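Pollen allergen Phl p 6 (Phleum pratense, PDB 6TRK) is a grass pollen allergen whose role in the pollen is not established, possibly with a ribonuclease-like activity. Local coordinates at residues T5-L10 and S54-L59; E65-A70 and E84-H89; R19-T24 and K35-A40. The protein carries 1 engineered substitution. One frame throughout, in Å; residues are numbered along the deposited sequence. Where two conformers were deposited one is given.

The three contacts join the four helices of one small all-helical chain. Contact 1 packs helix 2-23 against the end of helix 30-55 and the turn after it; contact 3 pairs the same two helices on the opposite side of the chain's centre, the two contact centres lying about 23 Å apart. Contact 2 pairs helix 60-76 with helix 82-98. Its centre lies about 13 Å from that of contact 3, and the two touch directly where F86 CD1 packs 3.4 Å from F37 CE2. Contact 1 stands apart, its centre about 20 Å from that of contact 2. A bound zinc ion lies about 7 Å from the side chain of H89, and the side chain of M22 is about 14 Å from a bound zinc ion.

Contact 1 (T5-L10 and S54-L59); sequences TEEQKL and SKAPQL
E7 reaches from helix 2-23 toward Q58, across the turn in which helix 30-55 gives way to the start of helix 60-76. A56, the first residue after helix 30-55 to leave helical geometry, faces E7 with a CA-CA separation of 6.3 Å. The E7 side chain can be followed outward. Its CB lies near L59 CD2, and CG lies 3.7 Å from Q58 NE2, with A56 CB a little farther off. The chain then runs extended to the carboxylate, where OE2 accepts a hydrogen bond from Q58 NE2 at 2.8 Å through its anti lone pair. The oxygen lies almost in the amide plane of Q58, while the carboxylate and amide planes are turned 51° apart. Q58 CG sits between its backbone N and carbonyl carbon (chi1 68°), and this carbon also closes on E7 OE2, at 3.0 Å. A water donates a second hydrogen bond to E7 OE2 and a weak one to Q58 O, so E7 OE2 is held by the Q58 amide and by a water.

One residue earlier, E6 crosses K55 obliquely. E6 OE1 lies 3.6 Å from K55 CD, a van der Waals contact of the carboxylate oxygen with the aliphatic part of the lysine, while the ammonium is carried on to 5.0 Å between E6 OE1 and K55 NZ. A water spans that gap, donating to E6 OE1 and accepting only weakly from K55 NZ. Beneath these polar groups L10 CD1 packs on A56 CB at 3.6 Å, and L59 CD2 lies against L10 CB, the two leucines running in opposite senses; L10 also touches D51 and A52 of helix 30-55. The contact lies at one end of the four-helix bundle, where helix 2-23 packs on the turn between helices 30-55 and 60-76.

Contact 2 (E65-A70 and E84-H89); sequences EVYNAA and EAFVLH
A70 and F86 bring their CA atoms within 4.5 Å where helices 60-76 and 82-98 run nearly antiparallel, the local segments at 150° and their axes 8.6 Å apart at closest approach. Such a close meeting of backbones rests on the small side chain of A70, whose CB is directed toward the other helix. A70 CB stands 3.5 Å from the centroid of the F86 ring, over its centre, in a CH-pi contact. It is almost equally far from all the ring atoms, and F86 O also lies 3.6 Å away from A70 CB. F86 CG is anti to the backbone N (chi1 -167°). The ring atom F86 CD2 comes 3.5 Å from A70 O, so that F86 covers the methyl and the carbonyl of the same residue.

This is the pairing of two sequence-adjacent helices in a four-helix bundle, with F86 turned into the common interior: its ring meets those of F37 and F41 of helix 30-55 edge-to-face, and its side chain touches A74 farther along helix 60-76.

At the margin of the contact, H89 lays its CB against the backbone of helix 60-76, 4.1 Å from A70 CA and close to A69 O. Its ring is held from within its own helix, because H89 ND1 donates to A85 O at 2.8 Å with an N-H...O angle of 166° and the acceptor in the ring plane. A85 O thus serves two donors of H89, the imidazole ND1 and the backbone N. The same side chain touches A73, which lies one turn on from the A69 carbonyl.

Contact 3 (R19-T24 and K35-A40); sequences RAAMAT and KTFEAA
A21 and F37 carry the apolar side of this contact, in which the ends of an antiparallel pair approach with 8.3 Å between local axes and 144° between their directions. A21 CB meets the ring of F37 obliquely, 3.7 Å from CE1, and lies 4.1 Å from A40 CB on the following turn. F37 CG is anti to the backbone N (chi1 161°), and M22 CG lies alongside F37 CE1, 3.9 Å away. The backbone N of M22 lies in the ring plane at its edge, 3.8 Å from F37 CD1. F37 also meets the ring of Y83 edge-to-face, which carries the contact on to helix 82-98.

The polar part belongs to T24. Its OG1 donates to A21 O at 2.7 Å, in the carbonyl plane, and T24 N binds the same oxygen, so two donors from one residue hold this carbonyl near the end of helix 2-23. Across the contact T24 makes van der Waals contacts: OG1 touches T36 CG2 at 3.5 Å, and CG2 rests on A40 CB. The T36 hydroxyl is hydrogen-bonded to D32 O, one turn back in its helix. Together these contacts form the closed end of a helical hairpin, two consecutive antiparallel helices of the bundle packed through A21, A40 and the F37 ring close to the connecting loop.

Contact 1 (T5-L10 and S54-L59)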
loop_
_atom_site.group_PDB
_atom_site.type_symbol
_atom_site.label_atom_id
_atom_site.label_comp_id
_atom_site.label_asym_id
_atom_site.label_seq_id
_atom_site.Cartn_x
_atom_site.Cartn_y
_atom_site.Cartn_z
ATOM N N THR A 5 -14.757 -1.518 12.778
ATOM C CA THR A 5 -15.418 -1.799 11.509
ATOM C C THR A 5 -15.038 -0.753 10.465
ATOM O O THR A 5 -14.836 -1.081 9.285
ATOM C CB THR A 5 -16.931 -1.851 11.683
ATOM O OG1 THR A 5 -17.280 -2.941 12.546
ATOM C CG2 THR A 5 -17.603 -2.063 10.338
ATOM N N GLU A 6 -14.942 0.512 10.872
ATOM C CA GLU A 6 -14.555 1.547 9.916
ATOM C C GLU A 6 -13.084 1.398 9.512
ATOM O O GLU A 6 -12.749 1.548 8.322
ATOM C CB GLU A 6 -14.836 2.941 10.493
ATOM C CG GLU A 6 -14.485 4.096 9.543
ATOM C CD GLU A 6 -15.181 4.003 8.190
ATOM O OE1 GLU A 6 -14.488 4.007 7.138
ATOM O OE2 GLU A 6 -16.424 3.929 8.181
ATOM N N GLU A 7 -12.203 1.098 10.474
ATOM C CA GLU A 7 -10.799 0.854 10.147
ATOM C C GLU A 7 -10.662 -0.284 9.137
ATOM O O GLU A 7 -9.884 -0.187 8.185
ATOM C CB GLU A 7 -9.985 0.543 11.402
ATOM C CG GLU A 7 -9.944 1.678 12.397
ATOM C CD GLU A 7 -9.268 1.303 13.718
ATOM O OE1 GLU A 7 -8.851 0.135 13.883
ATOM O OE2 GLU A 7 -9.170 2.184 14.592
ATOM N N GLN A 8 -11.400 -1.374 9.327
ATOM C CA GLN A 8 -11.278 -2.504 8.404
ATOM C C GLN A 8 -11.717 -2.128 6.992
ATOM O O GLN A 8 -11.090 -2.557 6.006
ATOM C CB GLN A 8 -12.092 -3.685 8.924
ATOM C CG GLN A 8 -11.400 -4.495 10.009
ATOM N N LYS A 9 -12.811 -1.362 6.867
ATOM C CA LYS A 9 -13.235 -0.894 5.557
ATOM C C LYS A 9 -12.163 -0.040 4.884
ATOM O O LYS A 9 -11.922 -0.164 3.684
ATOM C CB LYS A 9 -14.519 -0.068 5.668
ATOM C CG LYS A 9 -15.793 -0.860 5.844
ATOM N N LEU A 10 -11.543 0.861 5.639
ATOM C CA LEU A 10 -10.496 1.700 5.054
ATOM C C LEU A 10 -9.292 0.865 4.640
ATOM O O LEU A 10 -8.717 1.084 3.559
ATOM C CB LEU A 10 -10.097 2.803 6.037
ATOM C CG LEU A 10 -11.168 3.870 6.306
ATOM C CD1 LEU A 10 -10.916 4.636 7.581
ATOM C CD2 LEU A 10 -11.253 4.838 5.140
ATOM N N SER A 54 -10.901 11.695 7.975
ATOM C CA SER A 54 -12.284 12.056 8.296
ATOM C C SER A 54 -12.951 11.034 9.224
ATOM O O SER A 54 -13.524 11.410 10.256
ATOM C CB SER A 54 -13.083 12.200 6.998
ATOM O OG SER A 54 -14.439 12.449 7.282
ATOM N N LYS A 55 -12.869 9.742 8.887
ATOM C CA LYS A 55 -13.675 8.705 9.520
ATOM C C LYS A 55 -12.965 7.890 10.600
ATOM O O LYS A 55 -13.642 7.239 11.397
ATOM C CB LYS A 55 -14.191 7.729 8.448
ATOM C CG LYS A 55 -15.057 8.371 7.401
ATOM C CD LYS A 55 -15.414 7.402 6.299
ATOM C CE LYS A 55 -16.446 7.995 5.374
ATOM N NZ LYS A 55 -16.151 7.570 3.990
ATOM N N ALA A 56 -11.630 7.853 10.619
ATOM C CA ALA A 56 -10.929 6.999 11.570
ATOM C C ALA A 56 -9.522 7.525 11.781
ATOM O O ALA A 56 -8.532 6.858 11.437
ATOM C CB ALA A 56 -10.879 5.556 11.083
ATOM N N PRO A 57 -9.395 8.725 12.332
ATOM C CA PRO A 57 -8.073 9.350 12.423
ATOM C C PRO A 57 -7.069 8.554 13.229
ATOM O O PRO A 57 -5.866 8.751 13.030
ATOM C CB PRO A 57 -8.362 10.720 13.062
ATOM C CG PRO A 57 -9.784 10.655 13.560
ATOM C CD PRO A 57 -10.490 9.617 12.762
ATOM N N GLN A 58 -7.515 7.649 14.112
ATOM C CA GLN A 58 -6.594 6.795 14.845
ATOM C C GLN A 58 -5.827 5.850 13.928
ATOM O O GLN A 58 -4.768 5.346 14.305
ATOM C CB GLN A 58 -7.374 5.988 15.897
ATOM C CG GLN A 58 -8.320 4.947 15.310
ATOM C CD GLN A 58 -9.715 5.482 14.895
ATOM O OE1 GLN A 58 -9.992 6.704 14.862
ATOM N NE2 GLN A 58 -10.608 4.550 14.573
ATOM N N LEU A 59 -6.351 5.581 12.734
ATOM C CA LEU A 59 -5.667 4.701 11.788
ATOM C C LEU A 59 -4.557 5.417 11.032
ATOM O O LEU A 59 -3.690 4.764 10.445
ATOM C CB LEU A 59 -6.693 4.143 10.810
ATOM C CG LEU A 59 -6.294 3.107 9.763
ATOM C CD1 LEU A 59 -5.814 1.850 10.444
ATOM C CD2 LEU A 59 -7.479 2.807 8.878
HETATM O O HOH W 1 -14.946 4.451 4.526
HETATM O O HOH W 2 -6.270 2.289 14.823
#

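Contact 2 (E65-A70 and E84-H89)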
loop_
_atom_site.group_PDB
_atom_site.type_symbol
_atom_site.label_atom_id
_atom_site.label_comp_id
_atom_site.label_asym_id
_atom_site.label_seq_id
_atom_site.Cartn_x
_atom_site.Cartn_y
_atom_site.Cartn_z
ATOM N N GLU A 65 2.849 4.628 8.503
ATOM C CA GLU A 65 3.947 3.685 8.645
ATOM C C GLU A 65 4.011 2.680 7.493
ATOM O O GLU A 65 5.104 2.292 7.049
ATOM C CB GLU A 65 3.834 2.969 9.995
ATOM C CG GLU A 65 4.867 1.875 10.196
ATOM C CD GLU A 65 6.329 2.321 10.263
ATOM O OE1 GLU A 65 6.605 3.524 10.509
ATOM O OE2 GLU A 65 7.230 1.440 10.113
ATOM N N VAL A 66 2.854 2.180 7.044
ATOM C CA VAL A 66 2.821 1.265 5.900
ATOM C C VAL A 66 3.410 1.953 4.667
ATOM O O VAL A 66 4.251 1.385 3.951
ATOM C CB VAL A 66 1.374 0.810 5.631
ATOM C CG1 VAL A 66 1.248 -0.037 4.383
ATOM C CG2 VAL A 66 0.807 0.066 6.817
ATOM N N TYR A 67 2.967 3.182 4.391
ATOM C CA TYR A 67 3.492 3.895 3.230
ATOM C C TYR A 67 4.988 4.145 3.387
ATOM O O TYR A 67 5.767 3.896 2.462
ATOM C CB TYR A 67 2.757 5.212 3.020
ATOM C CG TYR A 67 3.328 6.030 1.884
ATOM C CD1 TYR A 67 3.047 5.714 0.570
ATOM C CD2 TYR A 67 4.163 7.108 2.138
ATOM C CE1 TYR A 67 3.579 6.468 -0.479
ATOM C CE2 TYR A 67 4.703 7.851 1.118
ATOM C CZ TYR A 67 4.411 7.527 -0.186
ATOM O OH TYR A 67 4.950 8.284 -1.207
ATOM N N ASN A 68 5.410 4.613 4.571
ATOM C CA ASN A 68 6.833 4.866 4.761
ATOM C C ASN A 68 7.647 3.595 4.585
ATOM O O ASN A 68 8.736 3.608 3.992
ATOM C CB ASN A 68 7.054 5.493 6.143
ATOM C CG ASN A 68 6.544 6.935 6.210
ATOM O OD1 ASN A 68 6.475 7.619 5.181
ATOM N ND2 ASN A 68 6.165 7.395 7.408
ATOM N N ALA A 69 7.169 2.491 5.133
ATOM C CA ALA A 69 7.906 1.237 4.972
ATOM C C ALA A 69 8.156 0.940 3.494
ATOM O O ALA A 69 9.261 0.552 3.079
ATOM C CB ALA A 69 7.116 0.087 5.600
ATOM N N ALA A 70 7.102 1.092 2.690
ATOM C CA ALA A 70 7.182 0.784 1.271
ATOM C C ALA A 70 8.005 1.802 0.489
ATOM O O ALA A 70 8.859 1.418 -0.315
ATOM C CB ALA A 70 5.760 0.710 0.704
ATOM N N GLU A 84 9.294 -4.049 -7.043
ATOM C CA GLU A 84 9.016 -5.188 -6.160
ATOM C C GLU A 84 9.314 -4.870 -4.697
ATOM O O GLU A 84 8.591 -5.349 -3.818
ATOM C CB GLU A 84 9.786 -6.401 -6.627
ATOM C CG GLU A 84 9.329 -6.885 -8.037
ATOM C CD GLU A 84 7.888 -7.428 -8.086
ATOM O OE1 GLU A 84 7.346 -7.869 -7.044
ATOM O OE2 GLU A 84 7.297 -7.429 -9.187
ATOM N N ALA A 85 10.296 -4.003 -4.418
ATOM C CA ALA A 85 10.547 -3.613 -3.036
ATOM C C ALA A 85 9.361 -2.868 -2.444
ATOM O O ALA A 85 8.980 -3.105 -1.295
ATOM C CB ALA A 85 11.789 -2.738 -2.918
ATOM N N PHE A 86 8.763 -1.951 -3.214
ATOM C CA PHE A 86 7.574 -1.277 -2.716
ATOM C C PHE A 86 6.434 -2.257 -2.436
ATOM O O PHE A 86 5.824 -2.237 -1.343
ATOM C CB PHE A 86 7.094 -0.218 -3.721
ATOM C CG PHE A 86 6.052 0.723 -3.142
ATOM C CD1 PHE A 86 4.743 0.326 -2.951
ATOM C CD2 PHE A 86 6.389 2.026 -2.791
ATOM C CE1 PHE A 86 3.792 1.160 -2.402
ATOM C CE2 PHE A 86 5.410 2.893 -2.285
ATOM C CZ PHE A 86 4.121 2.446 -2.085
ATOM N N VAL A 87 6.098 -3.077 -3.432
ATOM C CA VAL A 87 4.966 -3.982 -3.362
ATOM C C VAL A 87 5.113 -4.950 -2.201
ATOM O O VAL A 87 4.165 -5.166 -1.449
ATOM C CB VAL A 87 4.829 -4.731 -4.694
ATOM C CG1 VAL A 87 3.832 -5.882 -4.579
ATOM C CG2 VAL A 87 4.384 -3.769 -5.794
ATOM N N LEU A 88 6.316 -5.506 -2.028
ATOM C CA LEU A 88 6.534 -6.458 -0.944
ATOM C C LEU A 88 6.307 -5.806 0.409
ATOM O O LEU A 88 5.648 -6.374 1.287
ATOM C CB LEU A 88 7.942 -7.045 -1.054
ATOM C CG LEU A 88 8.404 -7.927 0.077
ATOM C CD1 LEU A 88 7.573 -9.180 0.117
ATOM C CD2 LEU A 88 9.857 -8.301 -0.125
ATOM N N HIS A 89 6.892 -4.633 0.634
ATOM C CA HIS A 89 6.802 -4.071 1.983
ATOM C C HIS A 89 5.452 -3.421 2.247
ATOM O O HIS A 89 4.946 -3.479 3.378
ATOM C CB HIS A 89 7.948 -3.100 2.214
ATOM C CG HIS A 89 9.276 -3.786 2.249
ATOM N ND1 HIS A 89 10.017 -4.061 1.113
ATOM C CD2 HIS A 89 9.955 -4.330 3.283
ATOM C CE1 HIS A 89 11.111 -4.716 1.452
ATOM N NE2 HIS A 89 11.095 -4.901 2.768
#

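Contact 3 (R19-T24 and K35-A40)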
loop_
_atom_site.group_PDB
_atom_site.type_symbol
_atom_site.label_atom_id
_atom_site.label_comp_id
_atom_site.label_asym_id
_atom_site.label_seq_id
_atom_site.Cartn_x
_atom_site.Cartn_y
_atom_site.Cartn_z
ATOM N N ARG A 19 -3.887 -2.556 -5.370
ATOM C CA ARG A 19 -3.920 -3.564 -6.434
ATOM C C ARG A 19 -4.193 -2.927 -7.797
ATOM O O ARG A 19 -3.610 -3.330 -8.810
ATOM C CB ARG A 19 -4.986 -4.627 -6.139
ATOM C CG ARG A 19 -4.717 -5.490 -4.929
ATOM C CD ARG A 19 -5.722 -6.651 -4.893
ATOM N NE ARG A 19 -7.076 -6.256 -4.502
ATOM C CZ ARG A 19 -7.516 -6.231 -3.245
ATOM N NH1 ARG A 19 -6.700 -6.551 -2.236
ATOM N NH2 ARG A 19 -8.764 -5.865 -2.996
ATOM N N ALA A 20 -5.073 -1.924 -7.839
ATOM C CA ALA A 20 -5.316 -1.202 -9.100
ATOM C C ALA A 20 -4.059 -0.480 -9.574
ATOM O O ALA A 20 -3.736 -0.483 -10.755
ATOM C CB ALA A 20 -6.486 -0.236 -8.910
ATOM N N ALA A 21 -3.290 0.105 -8.662
ATOM C CA ALA A 21 -2.040 0.716 -9.104
ATOM C C ALA A 21 -1.063 -0.308 -9.670
ATOM O O ALA A 21 -0.363 -0.043 -10.664
ATOM C CB ALA A 21 -1.423 1.477 -7.931
ATOM N N MET A 22 -0.976 -1.479 -9.047
ATOM C CA MET A 22 -0.117 -2.520 -9.600
ATOM C C MET A 22 -0.549 -2.888 -11.015
ATOM O O MET A 22 0.292 -3.113 -11.892
ATOM C CB MET A 22 -0.154 -3.741 -8.687
ATOM C CG MET A 22 0.500 -3.488 -7.338
ATOM S SD MET A 22 0.425 -4.899 -6.226
ATOM C CE MET A 22 1.419 -6.093 -7.130
ATOM N N ALA A 23 -1.861 -2.930 -11.258
ATOM C CA ALA A 23 -2.354 -3.318 -12.585
ATOM C C ALA A 23 -1.863 -2.378 -13.683
ATOM O O ALA A 23 -1.726 -2.797 -14.837
ATOM C CB ALA A 23 -3.874 -3.367 -12.570
ATOM N N THR A 24 -1.557 -1.122 -13.344
ATOM C CA THR A 24 -1.113 -0.189 -14.373
ATOM C C THR A 24 0.273 -0.512 -14.919
ATOM O O THR A 24 0.657 0.050 -15.954
ATOM C CB THR A 24 -1.126 1.260 -13.884
ATOM O OG1 THR A 24 -0.073 1.473 -12.918
ATOM C CG2 THR A 24 -2.478 1.640 -13.344
ATOM N N LYS A 35 7.838 4.055 -11.737
ATOM C CA LYS A 35 7.325 5.410 -11.927
ATOM C C LYS A 35 5.848 5.399 -12.288
ATOM O O LYS A 35 5.085 6.256 -11.826
ATOM C CB LYS A 35 8.134 6.125 -13.000
ATOM C CG LYS A 35 7.778 7.574 -13.226
ATOM C CD LYS A 35 8.409 8.158 -14.530
ATOM C CE LYS A 35 9.569 7.328 -15.132
ATOM N NZ LYS A 35 9.200 6.423 -16.293
ATOM N N THR A 36 5.430 4.427 -13.115
ATOM C CA THR A 36 4.027 4.290 -13.489
ATOM C C THR A 36 3.175 3.915 -12.286
ATOM O O THR A 36 2.129 4.533 -12.023
ATOM C CB THR A 36 3.907 3.246 -14.607
ATOM O OG1 THR A 36 4.585 3.705 -15.807
ATOM C CG2 THR A 36 2.452 2.919 -14.916
ATOM N N PHE A 37 3.618 2.907 -11.533
ATOM C CA PHE A 37 2.894 2.481 -10.340
ATOM C C PHE A 37 2.761 3.630 -9.342
ATOM O O PHE A 37 1.683 3.887 -8.783
ATOM C CB PHE A 37 3.641 1.296 -9.683
ATOM C CG PHE A 37 3.257 1.081 -8.260
ATOM C CD1 PHE A 37 2.139 0.347 -7.939
ATOM C CD2 PHE A 37 3.973 1.644 -7.232
ATOM C CE1 PHE A 37 1.746 0.153 -6.634
ATOM C CE2 PHE A 37 3.562 1.497 -5.904
ATOM C CZ PHE A 37 2.471 0.746 -5.610
ATOM N N GLU A 38 3.867 4.321 -9.094
ATOM C CA GLU A 38 3.882 5.348 -8.072
ATOM C C GLU A 38 2.934 6.489 -8.414
ATOM O O GLU A 38 2.242 7.017 -7.530
ATOM C CB GLU A 38 5.298 5.860 -7.882
ATOM C CG GLU A 38 5.464 6.625 -6.603
ATOM C CD GLU A 38 5.134 8.088 -6.756
ATOM O OE1 GLU A 38 4.927 8.755 -5.720
ATOM O OE2 GLU A 38 5.071 8.568 -7.909
ATOM N N ALA A 39 2.874 6.876 -9.690
ATOM C CA ALA A 39 1.949 7.926 -10.101
ATOM C C ALA A 39 0.499 7.501 -9.924
ATOM O O ALA A 39 -0.342 8.304 -9.502
ATOM C CB ALA A 39 2.220 8.305 -11.547
ATOM N N ALA A 40 0.190 6.251 -10.232
ATOM C CA ALA A 40 -1.169 5.775 -10.041
ATOM C C ALA A 40 -1.483 5.598 -8.566
ATOM O O ALA A 40 -2.588 5.932 -8.107
ATOM C CB ALA A 40 -1.368 4.449 -10.791
#